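Uncharacterized protein (Rhodobacter sphaeroides, PDB 3PU2) is of unknown function but belongs to the AHA1 family of the SRPBCC superfamily and is a putative activator of the Hsp90 ATPase. Local coordinates at residues R19-T24 / H149-L154; L42-W47 / M143-R148. All blocks are in the same frame, centred on the assembly; numbering follows the deposited sequence.

Contact 1 of 2, residues R19-T24 / H149-L154; sequences RHFAAT and HLDVML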
loop_
_atom_site.group_PDB
_atom_site.type_symbol
_atom_site.label_atom_id
_atom_site.label_comp_id
_atom_site.label_asym_id
_atom_site.label_seq_id
_atom_site.Cartn_x
_atom_site.Cartn_y
_atom_site.Cartn_z
ATOM N N ARG A 19 -4.956 3.385 -9.705
ATOM C CA ARG A 19 -3.963 4.338 -10.164
ATOM C C ARG A 19 -3.110 3.760 -11.289
ATOM O O ARG A 19 -2.724 2.595 -11.254
ATOM C CB ARG A 19 -3.083 4.742 -8.979
ATOM C CG ARG A 19 -1.816 5.517 -9.328
ATOM C CD ARG A 19 -2.006 7.036 -9.362
ATOM N NE ARG A 19 -0.797 7.682 -8.858
ATOM C CZ ARG A 19 0.008 8.470 -9.557
ATOM N NH1 ARG A 19 -0.250 8.747 -10.828
ATOM N NH2 ARG A 19 1.084 8.976 -8.973
ATOM N N HIS A 20 -2.821 4.583 -12.291
ATOM C CA HIS A 20 -2.009 4.160 -13.420
ATOM C C HIS A 20 -0.532 4.367 -13.103
ATOM O O HIS A 20 -0.161 5.289 -12.382
ATOM C CB HIS A 20 -2.379 4.970 -14.656
ATOM C CG HIS A 20 -1.649 4.550 -15.891
ATOM N ND1 HIS A 20 -1.891 3.351 -16.525
ATOM C CD2 HIS A 20 -0.679 5.167 -16.605
ATOM C CE1 HIS A 20 -1.101 3.248 -17.581
ATOM N NE2 HIS A 20 -0.357 4.336 -17.651
ATOM N N PHE A 21 0.312 3.506 -13.650
ATOM C CA PHE A 21 1.744 3.581 -13.417
ATOM C C PHE A 21 2.439 3.228 -14.721
ATOM O O PHE A 21 2.080 2.251 -15.378
ATOM C CB PHE A 21 2.172 2.581 -12.323
ATOM C CG PHE A 21 1.897 3.043 -10.913
ATOM C CD1 PHE A 21 2.667 4.047 -10.329
ATOM C CD2 PHE A 21 0.856 2.494 -10.177
ATOM C CE1 PHE A 21 2.398 4.499 -9.033
ATOM C CE2 PHE A 21 0.581 2.942 -8.886
ATOM C CZ PHE A 21 1.354 3.945 -8.318
ATOM N N ALA A 22 3.445 4.016 -15.083
ATOM C CA ALA A 22 4.186 3.790 -16.312
ATOM C C ALA A 22 5.293 2.758 -16.126
ATOM O O ALA A 22 6.463 3.116 -16.007
ATOM C CB ALA A 22 4.776 5.107 -16.805
ATOM N N ALA A 23 4.923 1.481 -16.106
ATOM C CA ALA A 23 5.897 0.407 -15.940
ATOM C C ALA A 23 5.237 -0.956 -16.107
ATOM O O ALA A 23 4.034 -1.095 -15.926
ATOM C CB ALA A 23 6.550 0.505 -14.575
ATOM N N THR A 24 6.023 -1.965 -16.460
ATOM C CA THR A 24 5.479 -3.303 -16.642
ATOM C C THR A 24 5.137 -3.864 -15.271
ATOM O O THR A 24 5.877 -3.665 -14.307
ATOM C CB THR A 24 6.493 -4.242 -17.311
ATOM O OG1 THR A 24 7.530 -4.569 -16.380
ATOM C CG2 THR A 24 7.111 -3.572 -18.526
ATOM N N HIS A 149 5.717 9.670 -5.342
ATOM C CA HIS A 149 7.087 9.261 -5.052
ATOM C C HIS A 149 7.468 8.087 -5.944
ATOM O O HIS A 149 8.569 8.044 -6.499
ATOM C CB HIS A 149 7.212 8.806 -3.603
ATOM C CG HIS A 149 7.047 9.901 -2.608
ATOM N ND1 HIS A 149 6.638 9.669 -1.313
ATOM C CD2 HIS A 149 7.272 11.232 -2.700
ATOM C CE1 HIS A 149 6.619 10.809 -0.650
ATOM N NE2 HIS A 149 7.000 11.773 -1.468
ATOM N N LEU A 150 6.545 7.129 -6.048
ATOM C CA LEU A 150 6.751 5.926 -6.835
ATOM C C LEU A 150 6.946 6.259 -8.303
ATOM O O LEU A 150 7.755 5.624 -8.992
ATOM C CB LEU A 150 5.572 4.968 -6.652
ATOM C CG LEU A 150 5.656 3.605 -7.350
ATOM C CD1 LEU A 150 7.030 2.981 -7.122
ATOM C CD2 LEU A 150 4.543 2.700 -6.836
ATOM N N ASP A 151 6.212 7.262 -8.780
ATOM C CA ASP A 151 6.341 7.674 -10.173
ATOM C C ASP A 151 7.785 8.086 -10.460
ATOM O O ASP A 151 8.401 7.595 -11.410
ATOM C CB ASP A 151 5.412 8.852 -10.491
ATOM C CG ASP A 151 4.007 8.414 -10.878
ATOM O OD1 ASP A 151 3.861 7.323 -11.472
ATOM O OD2 ASP A 151 3.052 9.178 -10.610
ATOM N N VAL A 152 8.315 8.981 -9.627
ATOM C CA VAL A 152 9.680 9.489 -9.779
ATOM C C VAL A 152 10.745 8.401 -9.735
ATOM O O VAL A 152 11.765 8.483 -10.427
ATOM C CB VAL A 152 10.013 10.535 -8.676
ATOM C CG1 VAL A 152 11.388 11.132 -8.907
ATOM C CG2 VAL A 152 8.973 11.629 -8.674
HETATM N N MSE A 153 10.508 7.386 -8.914
HETATM C CA MSE A 153 11.456 6.301 -8.775
HETATM C C MSE A 153 11.420 5.419 -10.016
HETATM O O MSE A 153 12.468 5.037 -10.544
HETATM C CB MSE A 153 11.137 5.487 -7.528
HETATM C CG MSE A 153 12.208 4.493 -7.153
HETATM SE SE MSE A 153 11.477 3.091 -6.058
HETATM C CE MSE A 153 10.742 2.019 -7.471
ATOM N N LEU A 154 10.219 5.096 -10.487
ATOM C CA LEU A 154 10.090 4.265 -11.682
ATOM C C LEU A 154 10.832 4.931 -12.842
ATOM O O LEU A 154 11.660 4.306 -13.503
ATOM C CB LEU A 154 8.609 4.056 -12.028
ATOM C CG LEU A 154 7.939 3.054 -11.082
ATOM C CD1 LEU A 154 6.468 2.929 -11.404
ATOM C CD2 LEU A 154 8.640 1.699 -11.205
#

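Contact 2 of 2, residues L42-W47 / M143-R148; sequences LFARGW and MEEAYR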
loop_
_atom_site.group_PDB
_atom_site.type_symbol
_atom_site.label_atom_id
_atom_site.label_comp_id
_atom_site.label_asym_id
_atom_site.label_seq_id
_atom_site.Cartn_x
_atom_site.Cartn_y
_atom_site.Cartn_z
ATOM N N LEU A 42 7.261 4.628 -0.377
ATOM C CA LEU A 42 6.149 4.475 0.557
ATOM C C LEU A 42 6.404 5.063 1.948
ATOM O O LEU A 42 6.659 4.344 2.913
ATOM C CB LEU A 42 5.787 3.001 0.687
ATOM C CG LEU A 42 4.640 2.696 1.651
ATOM C CD1 LEU A 42 3.389 3.478 1.260
ATOM C CD2 LEU A 42 4.383 1.198 1.628
ATOM N N PHE A 43 6.314 6.383 2.030
ATOM C CA PHE A 43 6.521 7.111 3.270
ATOM C C PHE A 43 5.814 8.455 3.153
ATOM O O PHE A 43 5.532 8.916 2.048
ATOM C CB PHE A 43 8.007 7.339 3.487
ATOM C CG PHE A 43 8.629 8.218 2.460
ATOM C CD1 PHE A 43 8.727 9.593 2.662
ATOM C CD2 PHE A 43 9.118 7.677 1.272
ATOM C CE1 PHE A 43 9.308 10.425 1.693
ATOM C CE2 PHE A 43 9.705 8.499 0.283
ATOM C CZ PHE A 43 9.799 9.880 0.500
ATOM N N ALA A 44 5.506 9.076 4.288
ATOM C CA ALA A 44 4.860 10.385 4.255
ATOM C C ALA A 44 5.903 11.450 4.600
ATOM O O ALA A 44 7.027 11.127 4.995
ATOM C CB ALA A 44 3.705 10.434 5.226
ATOM N N ARG A 45 5.519 12.714 4.447
ATOM C CA ARG A 45 6.390 13.859 4.719
ATOM C C ARG A 45 6.933 13.878 6.159
ATOM O O ARG A 45 6.176 14.044 7.127
ATOM C CB ARG A 45 5.609 15.150 4.425
ATOM C CG ARG A 45 6.455 16.375 4.068
ATOM C CD ARG A 45 5.573 17.542 3.598
ATOM N NE ARG A 45 4.582 17.948 4.599
ATOM C CZ ARG A 45 4.877 18.473 5.787
ATOM N NH1 ARG A 45 6.144 18.662 6.137
ATOM N NH2 ARG A 45 3.906 18.810 6.627
ATOM N N GLY A 46 8.250 13.710 6.284
ATOM C CA GLY A 46 8.891 13.715 7.589
ATOM C C GLY A 46 8.834 12.403 8.362
ATOM O O GLY A 46 9.142 12.365 9.546
ATOM N N TRP A 47 8.432 11.325 7.695
ATOM C CA TRP A 47 8.340 10.013 8.322
ATOM C C TRP A 47 8.908 8.950 7.384
ATOM O O TRP A 47 8.159 8.174 6.788
ATOM C CB TRP A 47 6.883 9.658 8.655
ATOM C CG TRP A 47 6.255 10.524 9.710
ATOM C CD1 TRP A 47 5.855 11.822 9.577
ATOM C CD2 TRP A 47 6.029 10.174 11.078
ATOM N NE1 TRP A 47 5.399 12.308 10.779
ATOM C CE2 TRP A 47 5.494 11.318 11.721
ATOM C CE3 TRP A 47 6.227 9.006 11.827
ATOM C CZ2 TRP A 47 5.156 11.330 13.085
ATOM C CZ3 TRP A 47 5.893 9.017 13.182
ATOM C CH2 TRP A 47 5.360 10.177 13.796
HETATM N N MSE A 143 -1.609 8.744 0.361
HETATM C CA MSE A 143 -1.340 7.609 -0.454
HETATM C C MSE A 143 -1.169 7.998 -1.898
HETATM O O MSE A 143 -0.578 7.263 -2.642
HETATM C CB MSE A 143 -2.424 6.571 -0.237
HETATM C CG MSE A 143 -2.156 5.220 -0.867
HETATM SE SE MSE A 143 -1.219 4.076 0.125
HETATM C CE MSE A 143 0.202 3.896 -0.874
ATOM N N GLU A 144 -1.608 9.185 -2.275
ATOM C CA GLU A 144 -1.295 9.771 -3.576
ATOM C C GLU A 144 0.089 10.408 -3.519
ATOM O O GLU A 144 0.855 10.345 -4.483
ATOM C CB GLU A 144 -2.347 10.807 -3.983
ATOM C CG GLU A 144 -2.074 11.513 -5.328
ATOM C CD GLU A 144 -1.688 10.564 -6.475
ATOM O OE1 GLU A 144 -2.263 9.464 -6.574
ATOM O OE2 GLU A 144 -0.815 10.931 -7.294
ATOM N N GLU A 145 0.420 11.014 -2.387
ATOM C CA GLU A 145 1.734 11.618 -2.240
ATOM C C GLU A 145 2.777 10.501 -2.396
ATOM O O GLU A 145 3.861 10.715 -2.954
ATOM C CB GLU A 145 1.860 12.291 -0.866
ATOM C CG GLU A 145 3.241 12.861 -0.546
ATOM C CD GLU A 145 3.300 13.533 0.829
ATOM O OE1 GLU A 145 2.951 12.877 1.841
ATOM O OE2 GLU A 145 3.701 14.719 0.897
ATOM N N ALA A 146 2.444 9.304 -1.916
ATOM C CA ALA A 146 3.363 8.187 -2.015
ATOM C C ALA A 146 3.487 7.712 -3.455
ATOM O O ALA A 146 4.599 7.489 -3.940
ATOM C CB ALA A 146 2.913 7.044 -1.118
ATOM N N TYR A 147 2.361 7.552 -4.145
ATOM C CA TYR A 147 2.420 7.110 -5.532
ATOM C C TYR A 147 3.227 8.092 -6.367
ATOM O O TYR A 147 3.969 7.694 -7.273
ATOM C CB TYR A 147 1.021 6.930 -6.106
ATOM C CG TYR A 147 0.283 5.777 -5.474
ATOM C CD1 TYR A 147 0.971 4.646 -5.032
ATOM C CD2 TYR A 147 -1.102 5.811 -5.307
ATOM C CE1 TYR A 147 0.300 3.586 -4.443
ATOM C CE2 TYR A 147 -1.779 4.750 -4.714
ATOM C CZ TYR A 147 -1.071 3.649 -4.290
ATOM O OH TYR A 147 -1.733 2.603 -3.715
ATOM N N ARG A 148 3.103 9.376 -6.043
ATOM C CA ARG A 148 3.869 10.394 -6.749
ATOM C C ARG A 148 5.347 10.036 -6.563
ATOM O O ARG A 148 6.132 10.075 -7.500
ATOM C CB ARG A 148 3.565 11.776 -6.172
ATOM C CG ARG A 148 3.905 12.922 -7.106
ATOM C CD ARG A 148 3.291 14.235 -6.635
ATOM N NE ARG A 148 1.830 14.239 -6.722
ATOM C CZ ARG A 148 1.012 14.039 -5.693
ATOM N NH1 ARG A 148 1.505 13.817 -4.482
ATOM N NH2 ARG A 148 -0.302 14.071 -5.878
#

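Contact 1 of 2, residues R19-T24 / H149-L154
Phe-21 and Asp-151 stand opposite each other, their CA atoms 7.0 Å apart, where strand 19-21 runs beside helix 149-154 in nearly the same direction, the two short axes 14° apart and 10.0 Å at closest approach. Across this spacing the Phe-21 ring fills the middle of the contact. The ring meets three helix residues obliquely. Its CE1 packs on CD2 of Leu-150 at 3.6 Å, the two side chains crossing at about a right angle, while CD1 lies 4.1 Å from CD1 of Leu-154. The same Leu-154 methyl also reaches CB of Ala-23, at 4.0 Å, so this leucine spans the end of the strand and the loop that follows. At the edge of the apolar patch, Asp-151 and Arg-19 reach toward each other tip to tip. Arg-19 NH2 gives a hydrogen bond to Asp-151 OD2, 2.6 Å long with an N-H...O angle of 131°, as part of a salt bridge. The guanidinium and carboxylate planes are 87° apart, and the nitrogen meets the oxygen from above the carboxylate plane. The other carboxylate oxygen, OD1, leans against Phe-21 CD1 at 3.7 Å. An alanine in place of Asp-151 would probably leave the Arg-19 guanidinium without this anionic partner and open a gap beside the Phe-21 ring. Leu-28 of helix 25-33 touches both Phe-21 and Leu-150 and extends the apolar cluster. Aliphatic and aromatic packing thus joins the C-terminal helix to strand 14-21 of the antiparallel sheet, as in the helix-grip fold of this superfamily, with one charged pair bridging them at the margin.

Contact 2 of 2, residues L42-W47 / M143-R148
Leu-42, Glu-145 and Ala-146 have the most surface buried where the irregular segment 42-47 passes helix 143-148. The backbones come nearest at Leu-42 and Ala-146, whose CA atoms are 5.3 Å apart, a closeness consistent with the small side chain of Ala-146. Although the CB of Leu-42 points away from the helix, its CD1 methyl returns to it, lying 4.3 Å from CB of Ala-146 and 3.9 Å from CE of Met-143. Met-143 is a selenomethionine whose chain bends after CG, and it has a second conformer, so its part in the packing is less certain than that of the alanine. Glu-145 points toward the loop instead. With CG anti to the backbone N (chi1 175°) and the chain extended beyond it, the carboxylate is carried to the start of the type II turn from Ala-44 to Trp-47. There OE1 lies 3.7 Å from the backbone N of Arg-45, while OE2 is 4.0 Å from CB of the same residue. The charged groups themselves stay apart, Arg-45 NE being 5.0 Å from Glu-145 OE2, so any attraction between them is probably modest. This surface contact lays the connection between helix 25-33 and strand 49-54 against the long C-terminal helix 139-156, and Leu-42 O accepts a hydrogen bond from Trp-66 NE1 on strand 61-67.

Contacts 1 and 2 use successive parts of helix 139-156, with centres about 13 Å apart, and in sequence both segments of contact 2 fall between the two segments of contact 1. They meet directly: Phe-21 CZ lies 3.4 Å from Tyr-147 CD1, in an edge-to-face pair of rings. Beside it, Arg-19 NH2 makes a weak ion pair with Glu-144 OE2 at 3.2 Å, giving the arginine a second acidic neighbour on the helix. On the loop side, the rings of His-149 and Phe-43 stack. The helix is thereby held by strand 14-21 and by the segment 42-47 together.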